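PDB 6Y1Y: CheA from Treponema denticola, which probably autophosphorylates as a histidine kinase and passes the phosphate to CheY or CheB, relaying chemoreceptor signals to the flagellar motors, the present fragment being its dimerization domain. Local coordinates for residues S44-L55 / V79-F90. Residues are numbered along the deposited sequence; the frame is centred on the assembly and turned at random.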
loop_
_atom_site.group_PDB
_atom_site.type_symbol
_atom_site.label_atom_id
_atom_site.label_comp_id
_atom_site.label_asym_id
_atom_site.label_seq_id
_atom_site.Cartn_x
_atom_site.Cartn_y
_atom_site.Cartn_z
ATOM N N SER B 44 10.717 3.939 8.313
ATOM C CA SER B 44 11.520 2.732 8.480
ATOM C C SER B 44 12.586 2.588 7.397
ATOM O O SER B 44 13.664 2.041 7.677
ATOM C CB SER B 44 10.621 1.502 8.520
ATOM O OG SER B 44 9.938 1.445 9.764
ATOM N N SER B 45 12.313 3.070 6.176
ATOM C CA SER B 45 13.308 3.037 5.099
ATOM C C SER B 45 14.506 3.916 5.436
ATOM O O SER B 45 15.651 3.580 5.105
ATOM C CB SER B 45 12.664 3.491 3.784
ATOM O OG SER B 45 13.617 3.556 2.726
ATOM N N THR B 46 14.259 5.077 6.044
ATOM C CA THR B 46 15.362 5.917 6.501
ATOM C C THR B 46 16.240 5.169 7.502
ATOM O O THR B 46 17.476 5.212 7.421
ATOM C CB THR B 46 14.800 7.201 7.118
ATOM O OG1 THR B 46 13.992 7.882 6.146
ATOM C CG2 THR B 46 15.934 8.121 7.561
ATOM N N ILE B 47 15.617 4.464 8.448
ATOM C CA ILE B 47 16.374 3.676 9.415
ATOM C C ILE B 47 17.068 2.511 8.718
ATOM O O ILE B 47 18.233 2.190 9.014
ATOM C CB ILE B 47 15.454 3.204 10.558
ATOM C CG1 ILE B 47 14.730 4.391 11.211
ATOM C CG2 ILE B 47 16.255 2.461 11.615
ATOM C CD1 ILE B 47 15.655 5.511 11.627
ATOM N N TYR B 48 16.377 1.882 7.760
ATOM C CA TYR B 48 16.976 0.767 7.034
ATOM C C TYR B 48 18.258 1.194 6.337
ATOM O O TYR B 48 19.270 0.482 6.394
ATOM C CB TYR B 48 15.967 0.228 6.002
ATOM C CG TYR B 48 16.555 -0.719 4.962
ATOM C CD1 TYR B 48 16.672 -2.068 5.231
ATOM C CD2 TYR B 48 16.985 -0.252 3.720
ATOM C CE1 TYR B 48 17.225 -2.943 4.300
ATOM C CE2 TYR B 48 17.543 -1.126 2.770
ATOM C CZ TYR B 48 17.650 -2.462 3.083
ATOM O OH TYR B 48 18.194 -3.339 2.171
ATOM N N LYS B 49 18.254 2.372 5.701
ATOM C CA LYS B 49 19.448 2.823 4.999
ATOM C C LYS B 49 20.554 3.187 5.984
ATOM O O LYS B 49 21.728 2.913 5.728
ATOM C CB LYS B 49 19.103 3.997 4.084
ATOM C CG LYS B 49 18.277 3.583 2.869
ATOM C CD LYS B 49 17.976 4.775 1.969
ATOM C CE LYS B 49 16.821 4.439 1.048
ATOM N NZ LYS B 49 16.408 5.598 0.210
ATOM N N ASP B 50 20.196 3.783 7.128
ATOM C CA ASP B 50 21.203 4.092 8.146
ATOM C C ASP B 50 21.871 2.817 8.648
ATOM O O ASP B 50 23.103 2.745 8.758
ATOM C CB ASP B 50 20.558 4.849 9.310
ATOM C CG ASP B 50 21.544 5.160 10.428
ATOM O OD1 ASP B 50 22.505 5.914 10.169
ATOM O OD2 ASP B 50 21.362 4.649 11.564
ATOM N N LYS B 51 21.070 1.794 8.936
ATOM C CA LYS B 51 21.624 0.541 9.441
ATOM C C LYS B 51 22.451 -0.168 8.374
ATOM O O LYS B 51 23.515 -0.723 8.671
ATOM C CB LYS B 51 20.493 -0.366 9.917
ATOM C CG LYS B 51 19.739 0.144 11.142
ATOM C CD LYS B 51 18.831 -0.946 11.702
ATOM C CE LYS B 51 17.988 -0.464 12.864
ATOM N NZ LYS B 51 18.820 -0.091 14.032
ATOM N N THR B 52 21.982 -0.152 7.123
ATOM C CA THR B 52 22.719 -0.833 6.059
ATOM C C THR B 52 24.054 -0.155 5.801
ATOM O O THR B 52 25.086 -0.831 5.717
ATOM C CB THR B 52 21.878 -0.858 4.785
ATOM O OG1 THR B 52 20.688 -1.614 5.001
ATOM C CG2 THR B 52 22.662 -1.478 3.627
ATOM N N ARG B 53 24.068 1.183 5.747
ATOM C CA ARG B 53 25.331 1.903 5.625
ATOM C C ARG B 53 26.267 1.570 6.778
ATOM O O ARG B 53 27.467 1.345 6.570
ATOM C CB ARG B 53 25.077 3.410 5.559
ATOM C CG ARG B 53 24.644 3.914 4.187
ATOM C CD ARG B 53 24.658 5.445 4.132
ATOM N NE ARG B 53 23.786 6.036 5.146
ATOM C CZ ARG B 53 22.518 6.383 4.939
ATOM N NH1 ARG B 53 21.964 6.206 3.746
ATOM N NH2 ARG B 53 21.806 6.908 5.929
ATOM N N ARG B 54 25.734 1.501 7.999
ATOM C CA ARG B 54 26.588 1.212 9.150
ATOM C C ARG B 54 27.169 -0.199 9.076
ATOM O O ARG B 54 28.358 -0.402 9.354
ATOM C CB ARG B 54 25.790 1.410 10.438
ATOM C CG ARG B 54 26.523 0.984 11.695
ATOM C CD ARG B 54 25.937 1.671 12.920
ATOM N NE ARG B 54 24.542 1.311 13.163
ATOM C CZ ARG B 54 23.520 2.138 12.998
ATOM N NH1 ARG B 54 23.728 3.385 12.586
ATOM N NH2 ARG B 54 22.282 1.725 13.253
ATOM N N LEU B 55 26.351 -1.187 8.698
ATOM C CA LEU B 55 26.858 -2.556 8.582
ATOM C C LEU B 55 27.939 -2.668 7.507
ATOM O O LEU B 55 28.965 -3.339 7.705
ATOM C CB LEU B 55 25.698 -3.503 8.293
ATOM C CG LEU B 55 26.075 -4.970 8.087
ATOM C CD1 LEU B 55 26.776 -5.530 9.313
ATOM C CD2 LEU B 55 24.834 -5.774 7.754
ATOM N N VAL B 79 28.500 -7.511 14.955
ATOM C CA VAL B 79 28.003 -7.717 13.600
ATOM C C VAL B 79 26.643 -8.390 13.646
ATOM O O VAL B 79 25.716 -7.979 12.941
ATOM C CB VAL B 79 29.012 -8.521 12.759
ATOM C CG1 VAL B 79 28.412 -8.867 11.394
ATOM C CG2 VAL B 79 30.264 -7.714 12.587
ATOM N N LEU B 80 26.495 -9.427 14.480
ATOM C CA LEU B 80 25.218 -10.137 14.579
ATOM C C LEU B 80 24.122 -9.231 15.129
ATOM O O LEU B 80 22.962 -9.332 14.717
ATOM C CB LEU B 80 25.373 -11.389 15.457
ATOM C CG LEU B 80 26.114 -12.533 14.761
ATOM C CD1 LEU B 80 26.479 -13.617 15.756
ATOM C CD2 LEU B 80 25.262 -13.100 13.622
ATOM N N ASN B 81 24.472 -8.352 16.068
ATOM C CA ASN B 81 23.493 -7.435 16.650
ATOM C C ASN B 81 23.046 -6.388 15.640
ATOM O O ASN B 81 21.862 -6.038 15.591
ATOM C CB ASN B 81 24.058 -6.797 17.914
ATOM C CG ASN B 81 24.103 -7.781 19.060
ATOM O OD1 ASN B 81 23.386 -8.782 19.050
ATOM N ND2 ASN B 81 24.962 -7.528 20.038
ATOM N N GLU B 82 23.973 -5.887 14.817
ATOM C CA GLU B 82 23.592 -4.959 13.758
ATOM C C GLU B 82 22.685 -5.676 12.772
ATOM O O GLU B 82 21.643 -5.145 12.358
ATOM C CB GLU B 82 24.837 -4.443 13.025
ATOM C CG GLU B 82 25.749 -3.510 13.811
ATOM C CD GLU B 82 25.282 -2.059 13.821
ATOM O OE1 GLU B 82 24.254 -1.760 13.188
ATOM O OE2 GLU B 82 25.940 -1.232 14.477
ATOM N N TYR B 83 23.012 -6.937 12.490
ATOM C CA TYR B 83 22.291 -7.698 11.489
ATOM C C TYR B 83 20.870 -7.990 11.952
ATOM O O TYR B 83 19.918 -7.814 11.190
ATOM C CB TYR B 83 23.069 -8.990 11.239
ATOM C CG TYR B 83 22.370 -10.123 10.537
ATOM C CD1 TYR B 83 22.088 -10.049 9.192
ATOM C CD2 TYR B 83 22.106 -11.319 11.209
ATOM C CE1 TYR B 83 21.494 -11.097 8.538
ATOM C CE2 TYR B 83 21.528 -12.379 10.566
ATOM C CZ TYR B 83 21.230 -12.265 9.223
ATOM O OH TYR B 83 20.634 -13.318 8.579
ATOM N N SER B 84 20.695 -8.383 13.214
ATOM C CA SER B 84 19.328 -8.640 13.660
ATOM C C SER B 84 18.508 -7.356 13.736
ATOM O O SER B 84 17.306 -7.376 13.445
ATOM C CB SER B 84 19.317 -9.387 14.995
ATOM O OG SER B 84 20.043 -8.722 15.998
ATOM N N SER B 85 19.128 -6.226 14.092
ATOM C CA SER B 85 18.379 -4.973 14.064
ATOM C C SER B 85 17.926 -4.651 12.645
ATOM O O SER B 85 16.797 -4.199 12.424
ATOM C CB SER B 85 19.241 -3.830 14.598
ATOM O OG SER B 85 19.361 -3.870 16.017
ATOM N N LEU B 86 18.798 -4.898 11.668
ATOM C CA LEU B 86 18.473 -4.640 10.271
ATOM C C LEU B 86 17.359 -5.554 9.763
ATOM O O LEU B 86 16.457 -5.104 9.044
ATOM C CB LEU B 86 19.750 -4.786 9.438
ATOM C CG LEU B 86 19.675 -4.529 7.935
ATOM C CD1 LEU B 86 19.105 -3.142 7.667
ATOM C CD2 LEU B 86 21.042 -4.671 7.317
ATOM N N LEU B 87 17.397 -6.838 10.134
ATOM C CA LEU B 87 16.360 -7.768 9.698
ATOM C C LEU B 87 14.981 -7.367 10.198
ATOM O O LEU B 87 13.975 -7.696 9.565
ATOM C CB LEU B 87 16.672 -9.186 10.176
ATOM C CG LEU B 87 17.891 -9.881 9.594
ATOM C CD1 LEU B 87 18.010 -11.235 10.251
ATOM C CD2 LEU B 87 17.708 -10.044 8.088
ATOM N N GLU B 88 14.901 -6.672 11.327
ATOM C CA GLU B 88 13.605 -6.393 11.935
ATOM C C GLU B 88 13.146 -4.965 11.718
ATOM O O GLU B 88 12.116 -4.580 12.268
ATOM C CB GLU B 88 13.663 -6.682 13.447
ATOM C CG GLU B 88 14.007 -8.136 13.765
ATOM C CD GLU B 88 14.039 -8.444 15.260
ATOM O OE1 GLU B 88 14.362 -7.544 16.063
ATOM O OE2 GLU B 88 13.738 -9.608 15.625
ATOM N N VAL B 89 13.837 -4.198 10.866
ATOM C CA VAL B 89 13.597 -2.754 10.862
ATOM C C VAL B 89 12.192 -2.393 10.365
ATOM O O VAL B 89 11.615 -1.393 10.823
ATOM C CB VAL B 89 14.704 -2.023 10.077
ATOM C CG1 VAL B 89 14.640 -2.337 8.613
ATOM C CG2 VAL B 89 14.640 -0.509 10.307
ATOM N N PHE B 90 11.596 -3.179 9.478
ATOM C CA PHE B 90 10.232 -2.887 9.038
ATOM C C PHE B 90 9.178 -3.604 9.864
ATOM O O PHE B 90 7.981 -3.414 9.605
ATOM C CB PHE B 90 10.041 -3.240 7.550
ATOM C CG PHE B 90 10.828 -2.367 6.618
ATOM C CD1 PHE B 90 10.315 -1.150 6.191
ATOM C CD2 PHE B 90 12.090 -2.759 6.186
ATOM C CE1 PHE B 90 11.046 -0.328 5.340
ATOM C CE2 PHE B 90 12.827 -1.942 5.325
ATOM C CZ PHE B 90 12.309 -0.728 4.914
#
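Leu86 drops as a knob into a hole made by Tyr48, Lys51, Thr52 and Leu55 in an antiparallel helical hairpin of the CheA dimerization domain. The long helix 7-67 and the shorter helix 72-87 run at 158° to each other here, their local axes 9.7 Å apart at closest. Thr52 OG1 lies close to both methyls of the knob; CD1 of Leu86 is also 3.6 Å from CD1 of Tyr48, whereas CD2 of Leu86 sits 4.0 Å from CD2 of Leu55. Within helix 7-67, Thr52 OG1 donates to Tyr48 O and stands over the centre of the Tyr48 ring. Lys51 packs against Ser85 with a chain extended as far as CE and bent at its end.

Past the end of helix 72-87 the apolar packing continues through Val89 and Phe90. Val89 splits its methyls: CG2, anti to its own backbone N, reaches CG2 of Ile47 at 3.6 Å, and CG1 lies at the edge of the Tyr48 ring. Phe90 brings CD1 to within 3.5 Å of CB of Ser44, and its ring meets that of Tyr48 obliquely, the planes 41° apart. In the dimer the aromatic packing continues into the second subunit: Phe90 meets Phe90 and Phe41 of the second subunit, and Tyr48 packs edge-to-face with Tyr48 of that subunit; the hydroxyl of Tyr48 bonds to the backbone O of Leu86 of that subunit.

A salt-bridge network joins Asp50, Arg54 and Glu82, and Lys58 adds a second positive partner for Glu82 OE2. Within it Arg54 NH1 holds Asp50 OD2 at 2.9 Å. Arg54 NE makes a weak bond to Glu82 OE2 and donates more directly to the syn lone pair of Glu82 OE1 at 3.1 Å, with an N-H...O angle of 153°.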